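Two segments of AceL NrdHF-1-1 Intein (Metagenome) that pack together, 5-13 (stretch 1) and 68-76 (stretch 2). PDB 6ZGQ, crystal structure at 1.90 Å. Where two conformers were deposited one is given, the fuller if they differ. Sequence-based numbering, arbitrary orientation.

Stretch 1, residues 5-13: DEALLVGTK
Stretch 2 (68-76) QKVSPNHRM

A carbonyl with two donors from one residue marks this contact: A7 O accepts from both S71 N (2.8 Å) and S71 OG (3.1 Å), so a serine at chi1 -57° (m) closes the join. The principle is that one short bridge can be reinforced by a turn that brings further polar contacts beside it. Extended L8 (phi/psi -111/144) and V70 (-133/160) form a single antiparallel bridge, CA to CA 4.4 Å, with A7 facing S71 and L9 facing K69; L9 N donates almost linearly to K69 O at 3.0 Å. Beyond it, S71 to H74 fold into a type I turn, H74 N reaching S71 O at 3.1 Å, and E6 and H74 lie with CA atoms 3.7 Å apart. E6 (t, t) runs its CG to 2.9 Å from N73 O. H74 (chi1 t, chi2 71°) donates from ND1 to E6 O, 3.0 Å, at its ring edge, while L8 (m, t) lays CD2 over one face, 3.6 Å from the ring centroid; the same CD2 meets V70 CG1 at 3.5 Å, making a buried apolar patch. At the exposed end, N73 (m) points toward stretch 1, and its ND2 gives D5 OD1 (chi1 t) a very short 2.5 Å hydrogen bond; N73 N adds a weak one to D5 O, 3.2 Å. In all, 569 Å² is buried, both sides summed. A type II turn, L9 to T12, holds G11 at phi 88°, which favours glycine.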

ATOM      1  N   ASP A   5     -11.342   7.656   0.928  1.00 38.82           N
ATOM      2  CA  ASP A   5     -10.612   8.861   1.408  1.00 37.76           C
ATOM      3  C   ASP A   5      -9.117   8.542   1.530  1.00 36.95           C
ATOM      4  O   ASP A   5      -8.315   9.193   0.848  1.00 41.14           O
ATOM      5  CB  ASP A   5     -11.195   9.361   2.740  1.00 40.20           C
ATOM      6  CG  ASP A   5     -10.566  10.666   3.212  1.00 39.63           C
ATOM      7  OD1 ASP A   5      -9.865  11.327   2.414  1.00 41.98           O
ATOM      8  OD2 ASP A   5     -10.771  11.024   4.388  1.00 44.54           O
ATOM      9  N   GLU A   6      -8.788   7.537   2.364  1.00 37.30           N
ATOM     10  CA  GLU A   6      -7.418   7.041   2.626  1.00 32.85           C
ATOM     11  C   GLU A   6      -7.290   5.575   2.143  1.00 27.52           C
ATOM     12  O   GLU A   6      -6.581   4.767   2.760  1.00 30.02           O
ATOM     13  CB  GLU A   6      -7.119   7.159   4.132  1.00 34.63           C
ATOM     14  CG  GLU A   6      -5.644   7.254   4.492  1.00 36.24           C
ATOM     15  CD  GLU A   6      -5.406   7.891   5.850  1.00 39.13           C
ATOM     16  OE1 GLU A   6      -5.704   7.235   6.870  1.00 36.08           O
ATOM     17  OE2 GLU A   6      -4.924   9.048   5.899  1.00 42.33           O
ATOM     18  N   ALA A   7      -7.941   5.274   1.014  1.00 20.57           N
ATOM     19  CA  ALA A   7      -8.316   3.915   0.596  1.00 14.89           C
ATOM     20  C   ALA A   7      -7.547   3.453  -0.651  1.00 13.65           C
ATOM     21  O   ALA A   7      -6.899   4.280  -1.308  1.00 13.37           O
ATOM     22  CB  ALA A   7      -9.816   3.897   0.343  1.00 13.08           C
ATOM     23  N   LEU A   8      -7.622   2.147  -0.943  1.00 13.45           N
ATOM     24  CA  LEU A   8      -6.984   1.503  -2.111  1.00 13.34           C
ATOM     25  C   LEU A   8      -8.065   1.048  -3.091  1.00 14.36           C
ATOM     26  O   LEU A   8      -9.115   0.585  -2.630  1.00 13.97           O
ATOM     27  CB  LEU A   8      -6.179   0.279  -1.654  1.00 12.18           C
ATOM     28  CG  LEU A   8      -5.099   0.562  -0.615  1.00 13.39           C
ATOM     29  CD1 LEU A   8      -4.661  -0.717   0.078  1.00 13.72           C
ATOM     30  CD2 LEU A   8      -3.911   1.247  -1.267  1.00 13.88           C
ATOM     31  N   LEU A   9      -7.790   1.149  -4.401  1.00 13.81           N
ATOM     32  CA  LEU A   9      -8.743   0.775  -5.466  1.00 13.88           C
ATOM     33  C   LEU A   9      -9.222  -0.654  -5.242  1.00 13.83           C
ATOM     34  O   LEU A   9      -8.406  -1.511  -4.873  1.00 15.49           O
ATOM     35  CB  LEU A   9      -8.088   0.881  -6.849  1.00 13.99           C
ATOM     36  CG  LEU A   9      -9.016   0.612  -8.034  1.00 14.44           C
ATOM     37  CD1 LEU A   9     -10.132   1.640  -8.068  1.00 15.23           C
ATOM     38  CD2 LEU A   9      -8.243   0.620  -9.339  1.00 15.40           C
ATOM     39  N   VAL A  10     -10.519  -0.904  -5.456  1.00 13.26           N
ATOM     40  CA  VAL A  10     -11.099  -2.257  -5.351  1.00 13.11           C
ATOM     41  C   VAL A  10     -10.251  -3.218  -6.195  1.00 12.97           C
ATOM     42  O   VAL A  10      -9.722  -2.810  -7.247  1.00 12.78           O
ATOM     43  CB  VAL A  10     -12.597  -2.299  -5.775  1.00 13.80           C
ATOM     44  CG1 VAL A  10     -12.793  -1.894  -7.232  1.00 13.40           C
ATOM     45  CG2 VAL A  10     -13.211  -3.669  -5.511  1.00 13.56           C
ATOM     46  N   GLY A  11     -10.080  -4.448  -5.698  1.00 12.32           N
ATOM     47  CA  GLY A  11      -9.368  -5.499  -6.415  1.00 12.71           C
ATOM     48  C   GLY A  11      -7.875  -5.492  -6.166  1.00 11.97           C
ATOM     49  O   GLY A  11      -7.187  -6.404  -6.622  1.00 13.25           O
ATOM     50  N   THR A  12      -7.363  -4.458  -5.490  1.00 11.03           N
ATOM     51  CA  THR A  12      -6.014  -4.506  -4.902  1.00 10.16           C
ATOM     52  C   THR A  12      -5.944  -5.750  -4.015  1.00  9.37           C
ATOM     53  O   THR A  12      -6.811  -5.919  -3.156  1.00  9.13           O
ATOM     54  CB  THR A  12      -5.727  -3.240  -4.071  1.00 10.53           C
ATOM     55  OG1 THR A  12      -5.676  -2.118  -4.953  1.00 11.73           O
ATOM     56  CG2 THR A  12      -4.395  -3.331  -3.319  1.00 11.24           C
ATOM     57  N   LYS A  13      -4.947  -6.619  -4.231  1.00  8.72           N
ATOM     58  CA  LYS A  13      -4.767  -7.823  -3.402  1.00  9.08           C
ATOM     59  C   LYS A  13      -3.936  -7.471  -2.166  1.00  8.96           C
ATOM     60  O   LYS A  13      -2.988  -6.702  -2.279  1.00  9.06           O
ATOM     61  CB  LYS A  13      -4.115  -8.958  -4.201  1.00 10.00           C
ATOM     62  CG  LYS A  13      -5.083  -9.633  -5.154  1.00 11.16           C
ATOM     63  CD  LYS A  13      -4.408 -10.700  -5.977  1.00 12.88           C
ATOM     64  CE  LYS A  13      -5.346 -11.193  -7.054  1.00 15.64           C
ATOM     65  NZ  LYS A  13      -6.571 -11.830  -6.498  1.00 18.31           N
ATOM     66  N   GLN A  68       0.858   0.892  -7.183  1.00  9.02           N
ATOM     67  CA  GLN A  68      -0.228   1.140  -6.219  1.00  8.79           C
ATOM     68  C   GLN A  68      -1.233   2.124  -6.845  1.00  8.71           C
ATOM     69  O   GLN A  68      -0.824   3.085  -7.513  1.00  8.48           O
ATOM     70  CB  GLN A  68       0.337   1.658  -4.888  1.00  8.37           C
ATOM     71  CG  GLN A  68       1.234   0.631  -4.206  1.00  9.10           C
ATOM     72  CD  GLN A  68       1.615   0.980  -2.785  1.00 10.26           C
ATOM     73  OE1 GLN A  68       1.209   2.008  -2.235  1.00 10.16           O
ATOM     74  NE2 GLN A  68       2.410   0.110  -2.175  1.00  9.80           N
ATOM     75  N   LYS A  69      -2.525   1.823  -6.668  1.00  8.94           N
ATOM     76  CA  LYS A  69      -3.645   2.653  -7.119  1.00  9.84           C
ATOM     77  C   LYS A  69      -4.432   3.024  -5.852  1.00  9.56           C
ATOM     78  O   LYS A  69      -5.070   2.158  -5.239  1.00 10.65           O
ATOM     79  CB  LYS A  69      -4.484   1.882  -8.155  1.00 10.81           C
ATOM     80  CG  LYS A  69      -3.694   1.518  -9.412  1.00 11.45           C
ATOM     81  CD  LYS A  69      -4.531   0.793 -10.456  1.00 13.97           C
ATOM     82  CE  LYS A  69      -3.674   0.222 -11.576  1.00 14.96           C
ATOM     83  NZ  LYS A  69      -3.097  -1.103 -11.216  1.00 18.48           N
ATOM     84  N   VAL A  70      -4.324   4.291  -5.446  1.00  8.98           N
ATOM     85  CA  VAL A  70      -4.737   4.744  -4.115  1.00  9.16           C
ATOM     86  C   VAL A  70      -5.585   6.029  -4.213  1.00  9.16           C
ATOM     87  O   VAL A  70      -5.535   6.726  -5.241  1.00  8.79           O
ATOM     88  CB  VAL A  70      -3.480   4.943  -3.226  1.00  9.01           C
ATOM     89  CG1 VAL A  70      -2.562   3.725  -3.309  1.00  8.98           C
ATOM     90  CG2 VAL A  70      -2.703   6.196  -3.617  1.00  9.34           C
ATOM     91  N   SER A  71      -6.361   6.311  -3.160  0.53  9.25           N
ATOM     92  CA  SER A  71      -7.127   7.562  -3.031  0.53  9.41           C
ATOM     93  C   SER A  71      -6.171   8.729  -2.755  0.53  9.75           C
ATOM     94  O   SER A  71      -5.052   8.512  -2.304  0.53 10.13           O
ATOM     95  CB  SER A  71      -8.157   7.442  -1.906  0.53  9.42           C
ATOM     96  OG  SER A  71      -9.021   6.345  -2.136  0.53  9.55           O
ATOM     97  N   PRO A  72      -6.601   9.977  -3.029  1.00  9.97           N
ATOM     98  CA  PRO A  72      -5.755  11.152  -2.772  1.00 10.19           C
ATOM     99  C   PRO A  72      -5.107  11.227  -1.375  1.00 11.25           C
ATOM    100  O   PRO A  72      -3.941  11.619  -1.288  1.00 10.93           O
ATOM    101  CB  PRO A  72      -6.719  12.324  -2.973  1.00  9.67           C
ATOM    102  CG  PRO A  72      -7.710  11.813  -3.967  1.00 10.18           C
ATOM    103  CD  PRO A  72      -7.889  10.355  -3.638  1.00  9.81           C
ATOM    104  N   ASN A  73      -5.847  10.833  -0.328  1.00 10.51           N
ATOM    105  CA  ASN A  73      -5.404  10.957   1.078  1.00 10.94           C
ATOM    106  C   ASN A  73      -4.914   9.630   1.650  1.00  9.86           C
ATOM    107  O   ASN A  73      -4.755   9.525   2.868  1.00 11.12           O
ATOM    108  CB  ASN A  73      -6.515  11.516   1.983  1.00 12.07           C
ATOM    109  CG  ASN A  73      -6.974  12.892   1.557  1.00 13.63           C
ATOM    110  OD1 ASN A  73      -6.160  13.755   1.234  1.00 14.94           O
ATOM    111  ND2 ASN A  73      -8.276  13.106   1.553  1.00 16.40           N
ATOM    112  N   HIS A  74      -4.690   8.634   0.785  1.00  9.41           N
ATOM    113  CA  HIS A  74      -4.062   7.362   1.176  1.00  8.26           C
ATOM    114  C   HIS A  74      -2.624   7.621   1.633  1.00  8.41           C
ATOM    115  O   HIS A  74      -1.928   8.443   1.020  1.00  8.83           O
ATOM    116  CB  HIS A  74      -4.056   6.359   0.029  1.00  7.70           C
ATOM    117  CG  HIS A  74      -3.462   5.051   0.417  1.00  7.78           C
ATOM    118  ND1 HIS A  74      -4.100   4.182   1.272  1.00  7.58           N
ATOM    119  CD2 HIS A  74      -2.277   4.479   0.106  1.00  7.62           C
ATOM    120  CE1 HIS A  74      -3.344   3.117   1.452  1.00  7.37           C
ATOM    121  NE2 HIS A  74      -2.226   3.276   0.764  1.00  7.46           N
ATOM    122  N   ARG A  75      -2.200   6.937   2.700  1.00  7.77           N
ATOM    123  CA  ARG A  75      -0.856   7.089   3.265  1.00  7.94           C
ATOM    124  C   ARG A  75       0.128   6.256   2.430  1.00  8.04           C
ATOM    125  O   ARG A  75      -0.016   5.026   2.351  1.00  8.26           O
ATOM    126  CB  ARG A  75      -0.847   6.678   4.747  1.00  7.80           C
ATOM    127  CG  ARG A  75      -1.623   7.641   5.643  1.00  8.36           C
ATOM    128  CD  ARG A  75      -1.893   7.074   7.026  1.00  8.63           C
ATOM    129  NE  ARG A  75      -0.654   6.812   7.769  1.00 10.06           N
ATOM    130  CZ  ARG A  75      -0.146   5.606   8.045  1.00  9.72           C
ATOM    131  NH1 ARG A  75      -0.753   4.492   7.663  1.00  9.40           N
ATOM    132  NH2 ARG A  75       0.991   5.509   8.722  1.00 11.01           N
ATOM    133  N   MET A  76       1.066   6.935   1.758  1.00  8.41           N
ATOM    134  CA  MET A  76       2.175   6.281   1.057  1.00  8.54           C
ATOM    135  C   MET A  76       3.305   6.104   2.065  1.00  8.89           C
ATOM    136  O   MET A  76       3.540   7.015   2.867  1.00 10.03           O
ATOM    137  CB  MET A  76       2.639   7.110  -0.143  1.00  9.19           C
ATOM    138  CG  MET A  76       1.553   7.318  -1.187  1.00  8.66           C
ATOM    139  SD  MET A  76       0.881   5.758  -1.788  1.00  9.93           S
ATOM    140  CE  MET A  76       2.254   5.173  -2.780  1.00  9.96           C
TER
HETATM  141  O   HOH W   1      -3.067  -0.689  -4.957  1.00 21.06           O